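Local coordinates for hypothetical protein (Bacteroides fragilis, PDB 4JX0) that is of unknown function but binds magnesium and joins an E-set-like N-terminal domain to a beta-sandwich domain related to the F5/F8 type C family, at residues I174-I179 with V270-F275; R259-T264 with R298-M303. One frame throughout, in Å; residues are numbered along the deposited sequence.

Contact 1. Residues I174-I179 with V270-F275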
ATOM      1  N   ILE A 174      -6.312   0.271   9.804  1.00 34.59           N
ATOM      2  CA  ILE A 174      -7.190  -0.877  10.060  1.00 34.22           C
ATOM      3  C   ILE A 174      -7.929  -1.329   8.777  1.00 37.47           C
ATOM      4  O   ILE A 174      -8.528  -0.523   8.057  1.00 37.41           O
ATOM      5  CB  ILE A 174      -8.207  -0.603  11.207  1.00 37.75           C
ATOM      6  CG1 ILE A 174      -7.469  -0.493  12.559  1.00 38.58           C
ATOM      7  CG2 ILE A 174      -9.278  -1.714  11.284  1.00 38.18           C
ATOM      8  CD1 ILE A 174      -8.243   0.292  13.598  1.00 51.41           C
ATOM      9  N   ARG A 175      -7.918  -2.649   8.556  1.00 33.87           N
ATOM     10  CA  ARG A 175      -8.630  -3.295   7.456  1.00 33.25           C
ATOM     11  C   ARG A 175      -8.987  -4.716   7.875  1.00 39.08           C
ATOM     12  O   ARG A 175      -8.100  -5.554   8.076  1.00 39.67           O
ATOM     13  CB  ARG A 175      -7.812  -3.314   6.159  1.00 30.38           C
ATOM     14  CG  ARG A 175      -8.566  -3.949   4.986  1.00 34.41           C
ATOM     15  CD  ARG A 175      -7.854  -3.765   3.665  1.00 36.33           C
ATOM     16  NE  ARG A 175      -6.907  -4.851   3.396  1.00 38.77           N
ATOM     17  CZ  ARG A 175      -5.982  -4.833   2.443  1.00 48.55           C
ATOM     18  NH1 ARG A 175      -5.855  -3.774   1.647  1.00 27.54           N
ATOM     19  NH2 ARG A 175      -5.169  -5.875   2.278  1.00 40.46           N
ATOM     20  N   LEU A 176     -10.275  -5.009   7.935  1.00 35.50           N
ATOM     21  CA  LEU A 176     -10.726  -6.343   8.308  1.00 35.62           C
ATOM     22  C   LEU A 176     -10.578  -7.273   7.108  1.00 42.89           C
ATOM     23  O   LEU A 176     -10.497  -6.807   5.973  1.00 44.07           O
ATOM     24  CB  LEU A 176     -12.182  -6.304   8.790  1.00 35.39           C
ATOM     25  CG  LEU A 176     -12.565  -5.188   9.780  1.00 39.55           C
ATOM     26  CD1 LEU A 176     -14.037  -5.204  10.048  1.00 39.34           C
ATOM     27  CD2 LEU A 176     -11.777  -5.315  11.075  1.00 41.88           C
ATOM     28  N   ASP A 177     -10.507  -8.572   7.346  1.00 40.54           N
ATOM     29  CA  ASP A 177     -10.443  -9.568   6.275  1.00 41.11           C
ATOM     30  C   ASP A 177     -11.825 -10.154   6.258  1.00 43.81           C
ATOM     31  O   ASP A 177     -12.029 -11.290   6.707  1.00 45.25           O
ATOM     32  CB  ASP A 177      -9.331 -10.607   6.540  1.00 44.79           C
ATOM     33  CG  ASP A 177      -9.259 -11.785   5.594  1.00 63.77           C
ATOM     34  OD1 ASP A 177      -9.726 -11.649   4.437  1.00 65.92           O
ATOM     35  OD2 ASP A 177      -8.751 -12.862   6.018  1.00 69.96           O
ATOM     36  N   ASN A 178     -12.808  -9.323   5.847  1.00 36.70           N
ATOM     37  CA  ASN A 178     -14.217  -9.700   5.858  1.00 35.19           C
ATOM     38  C   ASN A 178     -14.866  -9.616   4.483  1.00 37.10           C
ATOM     39  O   ASN A 178     -16.084  -9.538   4.424  1.00 37.20           O
ATOM     40  CB  ASN A 178     -14.980  -8.805   6.840  1.00 32.16           C
ATOM     41  CG  ASN A 178     -16.330  -9.338   7.213  1.00 41.11           C
ATOM     42  OD1 ASN A 178     -16.477 -10.516   7.537  1.00 37.66           O
ATOM     43  ND2 ASN A 178     -17.355  -8.506   7.128  1.00 27.67           N
ATOM     44  N   ILE A 179     -14.093  -9.687   3.382  1.00 31.68           N
ATOM     45  CA  ILE A 179     -14.655  -9.664   2.033  1.00 30.09           C
ATOM     46  C   ILE A 179     -14.210 -10.931   1.308  1.00 33.45           C
ATOM     47  O   ILE A 179     -13.009 -11.169   1.168  1.00 32.97           O
ATOM     48  CB  ILE A 179     -14.260  -8.373   1.267  1.00 32.22           C
ATOM     49  CG1 ILE A 179     -14.886  -7.106   1.919  1.00 31.69           C
ATOM     50  CG2 ILE A 179     -14.634  -8.465  -0.209  1.00 32.97           C
ATOM     51  CD1 ILE A 179     -16.396  -6.956   1.834  1.00 32.41           C
ATOM     52  N   VAL A 270     -15.471   1.927   8.344  1.00 38.21           N
ATOM     53  CA  VAL A 270     -14.470   0.872   8.508  1.00 36.30           C
ATOM     54  C   VAL A 270     -14.230   0.158   7.179  1.00 36.86           C
ATOM     55  O   VAL A 270     -15.184  -0.120   6.463  1.00 34.94           O
ATOM     56  CB  VAL A 270     -14.909  -0.129   9.607  1.00 40.03           C
ATOM     57  CG1 VAL A 270     -13.813  -1.160   9.887  1.00 39.69           C
ATOM     58  CG2 VAL A 270     -15.299   0.602  10.888  1.00 40.46           C
ATOM     59  N   ASN A 271     -12.952  -0.147   6.867  1.00 33.16           N
ATOM     60  CA  ASN A 271     -12.574  -0.883   5.657  1.00 32.21           C
ATOM     61  C   ASN A 271     -12.716  -2.380   5.954  1.00 36.50           C
ATOM     62  O   ASN A 271     -11.935  -2.926   6.743  1.00 35.69           O
ATOM     63  CB  ASN A 271     -11.139  -0.518   5.271  1.00 31.21           C
ATOM     64  CG  ASN A 271     -10.657  -1.085   3.961  1.00 46.95           C
ATOM     65  OD1 ASN A 271     -11.244  -2.005   3.381  1.00 41.09           O
ATOM     66  ND2 ASN A 271      -9.525  -0.585   3.500  1.00 37.35           N
ATOM     67  N   HIS A 272     -13.730  -3.038   5.344  1.00 33.08           N
ATOM     68  CA  HIS A 272     -13.997  -4.461   5.593  1.00 32.92           C
ATOM     69  C   HIS A 272     -13.138  -5.407   4.735  1.00 35.74           C
ATOM     70  O   HIS A 272     -13.227  -6.621   4.912  1.00 36.36           O
ATOM     71  CB  HIS A 272     -15.485  -4.777   5.405  1.00 33.99           C
ATOM     72  CG  HIS A 272     -16.249  -4.548   6.657  1.00 38.59           C
ATOM     73  ND1 HIS A 272     -16.800  -5.597   7.362  1.00 41.30           N
ATOM     74  CD2 HIS A 272     -16.416  -3.408   7.363  1.00 41.42           C
ATOM     75  CE1 HIS A 272     -17.342  -5.057   8.443  1.00 41.69           C
ATOM     76  NE2 HIS A 272     -17.128  -3.740   8.487  1.00 42.16           N
ATOM     77  N   GLY A 273     -12.304  -4.861   3.856  1.00 29.88           N
ATOM     78  CA  GLY A 273     -11.424  -5.651   3.012  1.00 28.82           C
ATOM     79  C   GLY A 273     -11.458  -5.227   1.561  1.00 31.86           C
ATOM     80  O   GLY A 273     -12.168  -4.293   1.178  1.00 30.95           O
ATOM     81  N   VAL A 274     -10.676  -5.924   0.746  1.00 28.34           N
ATOM     82  CA  VAL A 274     -10.589  -5.666  -0.675  1.00 27.87           C
ATOM     83  C   VAL A 274     -11.255  -6.807  -1.431  1.00 33.38           C
ATOM     84  O   VAL A 274     -10.901  -7.979  -1.240  1.00 34.10           O
ATOM     85  CB  VAL A 274      -9.118  -5.482  -1.126  1.00 30.67           C
ATOM     86  CG1 VAL A 274      -9.023  -5.283  -2.642  1.00 30.46           C
ATOM     87  CG2 VAL A 274      -8.462  -4.317  -0.385  1.00 29.99           C
ATOM     88  N   PHE A 275     -12.206  -6.459  -2.309  1.00 28.69           N
ATOM     89  CA  PHE A 275     -12.800  -7.419  -3.223  1.00 27.39           C
ATOM     90  C   PHE A 275     -11.829  -7.496  -4.377  1.00 32.04           C
ATOM     91  O   PHE A 275     -11.330  -6.454  -4.781  1.00 31.99           O
ATOM     92  CB  PHE A 275     -14.189  -6.968  -3.677  1.00 28.34           C
ATOM     93  CG  PHE A 275     -14.791  -7.868  -4.733  1.00 28.93           C
ATOM     94  CD1 PHE A 275     -15.261  -9.131  -4.408  1.00 30.44           C
ATOM     95  CD2 PHE A 275     -14.926  -7.434  -6.045  1.00 29.71           C
ATOM     96  CE1 PHE A 275     -15.858  -9.937  -5.371  1.00 30.42           C
ATOM     97  CE2 PHE A 275     -15.516  -8.250  -7.004  1.00 31.30           C
ATOM     98  CZ  PHE A 275     -15.979  -9.493  -6.659  1.00 28.87           C
TER
HETATM   99  O   HOH W   1      -7.444  -0.957   1.007  1.00 24.38           O
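Leu-176 and Asn-178 each give a backbone N-H to strand 269-276, as the linker 174-179 runs beside 270-275, the two segments heading in directions that differ by 40°. The bonds, Leu-176 N to Asn-271 O at 2.9 Å and Asn-178 N to His-272 O at 2.9 Å, use successive carbonyls of the strand.

The His-272 ring receives the linker in two ways. Leu-176 CD1 sits over the centre of one face, 3.7 Å from the ring centroid, a CH-pi contact, and also meets Val-270 CG1. In the ring plane, Asn-178 ND2 donates to His-272 ND1 over 3.0 Å. A chi1 of -164° sets Asn-178 CG anti to the backbone N; the side chain runs beside that of His-272, pointing the same way, with amide and ring planes 56° apart. Asn-178 OD1 accepts from Lys-290 N of strand 283-294. Ile-179 lays CG1 against His-272 O and CG2 against Phe-275 CB, 3.8 Å away.

Arg-175, whose side chain leaves the linker on the side opposite to that of Leu-176, lies side by side with Asn-271, CD nearest ND2, and one guanidinium face receives Val-274 CG2. A water accepts from both Arg-175 NH1 and Asn-271 ND2. Asn-271 OD1 takes the N-H of Gly-273, 3.1 Å off, in an Asx turn. The linker passes over Gly-273, with Arg-175 CG and Ile-179 CG1 both near its CA.

The chemistry implies an interdomain linker held through directional bonds as well as apolar contact: ND1 of His-272 serves as an acceptor, consistent with a neutral ring protonated at NE2.

Contact 2. Residues R259-T264 with R298-M303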
ATOM      1  N   ARG A 259     -12.270  -1.574  -2.894  1.00 29.73           N
ATOM      2  CA  ARG A 259     -12.193  -1.469  -1.435  1.00 29.02           C
ATOM      3  C   ARG A 259     -13.607  -1.283  -0.905  1.00 34.01           C
ATOM      4  O   ARG A 259     -14.296  -0.384  -1.382  1.00 33.68           O
ATOM      5  CB  ARG A 259     -11.320  -0.269  -1.097  1.00 25.38           C
ATOM      6  CG  ARG A 259     -10.938  -0.091   0.368  1.00 34.26           C
ATOM      7  CD  ARG A 259     -10.456   1.329   0.594  1.00 36.16           C
ATOM      8  NE  ARG A 259      -9.415   1.685  -0.381  1.00 41.41           N
ATOM      9  CZ  ARG A 259      -9.251   2.877  -0.963  1.00 51.30           C
ATOM     10  NH1 ARG A 259     -10.054   3.892  -0.664  1.00 35.73           N
ATOM     11  NH2 ARG A 259      -8.268   3.067  -1.835  1.00 37.91           N
ATOM     12  N   VAL A 260     -14.059  -2.127   0.047  1.00 30.03           N
ATOM     13  CA  VAL A 260     -15.423  -2.050   0.574  1.00 29.59           C
ATOM     14  C   VAL A 260     -15.426  -1.361   1.957  1.00 34.08           C
ATOM     15  O   VAL A 260     -15.072  -1.991   2.963  1.00 34.04           O
ATOM     16  CB  VAL A 260     -16.077  -3.460   0.640  1.00 32.91           C
ATOM     17  CG1 VAL A 260     -17.545  -3.364   1.052  1.00 32.98           C
ATOM     18  CG2 VAL A 260     -15.945  -4.185  -0.691  1.00 31.95           C
HETATM   19  N   MSE A 261     -15.872  -0.082   2.000  1.00 30.02           N
HETATM   20  CA  MSE A 261     -16.018   0.694   3.246  1.00 29.83           C
HETATM   21  C   MSE A 261     -17.417   0.494   3.785  1.00 35.36           C
HETATM   22  O   MSE A 261     -18.359   0.480   2.997  1.00 35.45           O
HETATM   23  CB  MSE A 261     -15.806   2.195   3.003  1.00 32.03           C
HETATM   24  CG  MSE A 261     -14.527   2.554   2.275  1.00 38.54           C
HETATM   25 SE   MSE A 261     -12.929   1.980   3.199  0.75 46.09          SE
HETATM   26  CE  MSE A 261     -13.075   3.055   4.793  1.00 43.16           C
ATOM     27  N   VAL A 262     -17.579   0.381   5.102  1.00 33.30           N
ATOM     28  CA  VAL A 262     -18.897   0.169   5.703  1.00 33.80           C
ATOM     29  C   VAL A 262     -19.126   1.172   6.815  1.00 40.16           C
ATOM     30  O   VAL A 262     -18.318   1.222   7.734  1.00 39.99           O
ATOM     31  CB  VAL A 262     -19.000  -1.275   6.238  1.00 37.34           C
ATOM     32  CG1 VAL A 262     -20.338  -1.508   6.921  1.00 37.67           C
ATOM     33  CG2 VAL A 262     -18.786  -2.287   5.118  1.00 36.33           C
ATOM     34  N   GLU A 263     -20.247   1.934   6.753  1.00 38.90           N
ATOM     35  CA  GLU A 263     -20.618   2.878   7.806  1.00 40.31           C
ATOM     36  C   GLU A 263     -21.385   2.121   8.846  1.00 47.71           C
ATOM     37  O   GLU A 263     -22.495   1.639   8.586  1.00 46.42           O
ATOM     38  CB  GLU A 263     -21.448   4.069   7.300  1.00 41.85           C
ATOM     39  CG  GLU A 263     -21.496   5.210   8.312  1.00 50.56           C
ATOM     40  CD  GLU A 263     -22.424   6.361   7.977  1.00 63.13           C
ATOM     41  OE1 GLU A 263     -23.599   6.099   7.634  1.00 50.36           O
ATOM     42  OE2 GLU A 263     -21.993   7.529   8.112  1.00 57.93           O
ATOM     43  N   THR A 264     -20.804   2.039  10.037  1.00 48.35           N
ATOM     44  CA  THR A 264     -21.388   1.323  11.167  1.00 50.51           C
ATOM     45  C   THR A 264     -22.551   2.141  11.786  1.00 58.51           C
ATOM     46  O   THR A 264     -22.731   3.320  11.447  1.00 57.76           O
ATOM     47  CB  THR A 264     -20.269   1.050  12.178  1.00 60.79           C
ATOM     48  OG1 THR A 264     -19.675   2.300  12.543  1.00 62.53           O
ATOM     49  CG2 THR A 264     -19.197   0.111  11.617  1.00 58.26           C
ATOM     50  N   ARG A 298     -19.789   1.840   0.901  1.00 28.74           N
ATOM     51  CA  ARG A 298     -19.162   2.658  -0.139  1.00 28.70           C
ATOM     52  C   ARG A 298     -18.044   1.889  -0.824  1.00 33.18           C
ATOM     53  O   ARG A 298     -17.100   1.440  -0.171  1.00 33.66           O
ATOM     54  CB  ARG A 298     -18.619   3.976   0.465  1.00 29.63           C
ATOM     55  CG  ARG A 298     -17.945   4.934  -0.524  1.00 38.92           C
ATOM     56  CD  ARG A 298     -17.470   6.196   0.167  1.00 56.62           C
ATOM     57  NE  ARG A 298     -18.597   7.039   0.572  1.00 80.74           N
ATOM     58  CZ  ARG A 298     -18.496   8.181   1.249  1.00100.55           C
ATOM     59  NH1 ARG A 298     -17.303   8.644   1.617  1.00 93.24           N
ATOM     60  NH2 ARG A 298     -19.589   8.871   1.566  1.00 83.89           N
ATOM     61  N   PHE A 299     -18.126   1.785  -2.150  1.00 28.48           N
ATOM     62  CA  PHE A 299     -17.129   1.099  -2.959  1.00 26.80           C
ATOM     63  C   PHE A 299     -16.139   2.126  -3.462  1.00 31.84           C
ATOM     64  O   PHE A 299     -16.561   3.124  -4.048  1.00 32.33           O
ATOM     65  CB  PHE A 299     -17.801   0.367  -4.120  1.00 27.26           C
ATOM     66  CG  PHE A 299     -18.766  -0.690  -3.647  1.00 27.53           C
ATOM     67  CD1 PHE A 299     -18.304  -1.898  -3.147  1.00 29.54           C
ATOM     68  CD2 PHE A 299     -20.135  -0.486  -3.714  1.00 28.86           C
ATOM     69  CE1 PHE A 299     -19.193  -2.877  -2.717  1.00 30.05           C
ATOM     70  CE2 PHE A 299     -21.021  -1.461  -3.267  1.00 31.21           C
ATOM     71  CZ  PHE A 299     -20.545  -2.646  -2.766  1.00 28.85           C
ATOM     72  N   GLU A 300     -14.838   1.915  -3.203  1.00 27.79           N
ATOM     73  CA  GLU A 300     -13.770   2.836  -3.597  1.00 27.72           C
ATOM     74  C   GLU A 300     -12.679   2.102  -4.367  1.00 33.47           C
ATOM     75  O   GLU A 300     -12.613   0.878  -4.333  1.00 32.30           O
ATOM     76  CB  GLU A 300     -13.144   3.491  -2.347  1.00 28.89           C
ATOM     77  CG  GLU A 300     -14.127   4.202  -1.437  1.00 36.03           C
ATOM     78  CD  GLU A 300     -13.509   4.797  -0.188  1.00 52.88           C
ATOM     79  OE1 GLU A 300     -12.540   4.203   0.339  1.00 41.58           O
ATOM     80  OE2 GLU A 300     -14.022   5.833   0.292  1.00 51.74           O
ATOM     81  N   ASN A 301     -11.815   2.862  -5.057  1.00 32.32           N
ATOM     82  CA  ASN A 301     -10.679   2.326  -5.803  1.00 32.16           C
ATOM     83  C   ASN A 301     -11.121   1.174  -6.734  1.00 36.64           C
ATOM     84  O   ASN A 301     -10.504   0.102  -6.774  1.00 37.25           O
ATOM     85  CB  ASN A 301      -9.621   1.867  -4.791  1.00 31.85           C
ATOM     86  CG  ASN A 301      -8.254   1.683  -5.381  1.00 50.14           C
ATOM     87  OD1 ASN A 301      -7.765   2.526  -6.136  1.00 42.82           O
ATOM     88  ND2 ASN A 301      -7.609   0.570  -5.067  1.00 45.78           N
HETATM   89  N   MSE A 302     -12.189   1.418  -7.500  1.00 32.51           N
HETATM   90  CA  MSE A 302     -12.768   0.393  -8.371  1.00 30.94           C
HETATM   91  C   MSE A 302     -11.948   0.239  -9.646  1.00 33.48           C
HETATM   92  O   MSE A 302     -11.908   1.162 -10.468  1.00 34.19           O
HETATM   93  CB  MSE A 302     -14.226   0.720  -8.702  1.00 33.07           C
HETATM   94  CG  MSE A 302     -15.079   0.973  -7.467  1.00 39.99           C
HETATM   95 SE   MSE A 302     -16.905   1.358  -7.914  0.75 48.23          SE
HETATM   96  CE  MSE A 302     -17.579  -0.456  -7.952  1.00 44.31           C
HETATM   97  N   MSE A 303     -11.285  -0.927  -9.791  1.00 28.20           N
HETATM   98  CA  MSE A 303     -10.452  -1.276 -10.941  1.00 27.70           C
HETATM   99  C   MSE A 303     -11.091  -2.354 -11.805  1.00 32.28           C
HETATM  100  O   MSE A 303     -11.646  -3.320 -11.277  1.00 31.15           O
HETATM  101  CB  MSE A 303      -9.094  -1.792 -10.475  1.00 29.58           C
HETATM  102  CG  MSE A 303      -8.031  -1.695 -11.548  1.00 37.13           C
HETATM  103 SE   MSE A 303      -6.454  -2.685 -11.108  0.75 45.23          SE
HETATM  104  CE  MSE A 303      -7.048  -4.483 -11.468  1.00 41.73           C
TER
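Arg-259 and Glu-300 form one antiparallel hydrogen-bonded pair, and selenomethionine Met-261 with Arg-298 forms the next; Val-260 and Phe-299 are the non-hydrogen-bonded pair between them. The short strands run at 151° with axes 4.9 Å apart. Four backbone bonds close the two rings, among them Arg-259 N to Glu-300 O at 2.9 Å and Arg-298 N to Met-261 O at 2.9 Å.

The charged contact lies on the face that carries Arg-259, Met-261, Arg-298 and Glu-300. Arg-259 NH1 reaches Glu-300 OE1 at 2.7 Å in a salt bridge. OE1 lies at the edge of the guanidinium, near its plane, whereas NH1 comes from above the carboxylate, and the two planes stand 83° apart. Met-261 packs CG and SE against the same carboxylate, beside OE1. The Arg-259 chain bends at chi3 (-52°), which places NE; Asn-301 CB lies over a guanidinium face, 3.5 Å from NH2. Arg-298 turns its end away from this pair: NE donates to Thr-229 OG1, and the guanidinium makes cation-pi contacts with Tyr-227 and Trp-269.

Aliphatic contact on this face joins Met-261 CB to Arg-298 CB at 4.2 Å. On the face of Val-260 and Phe-299, Val-260 CG2 touches CE1 of the ring at 4.0 Å, and both side chains also pack on Ile-286 of strand 283-294.

The two faces thus differ in chemistry: a salt bridge through one nitrogen and one carboxylate oxygen, with methionine carbon beside it, spans the strands on one, while on the other buried valine and phenylalanine face the opposing sheet of the sandwich.

Overall arrangement
From the N terminus, the chain completes the first domain with strand 165-174 and passes straight into 174-179, the linker of contact 1. It then enters the second domain and reaches 259-264, whose partner in contact 2 comes later in the chain, and turns back as strand 269-276. That strand meets the linker, closing a loop with 90 residues between the segments. After strand 283-294, residues 298-303 close contact 2 across 33 residues. The segments alternate, so the two closures cross. Contact 1 ties the linker to edge strand 269-276, which strand 255-263 joins to 296-304, while strand 179-180 pairs with 283-294 of the other sheet.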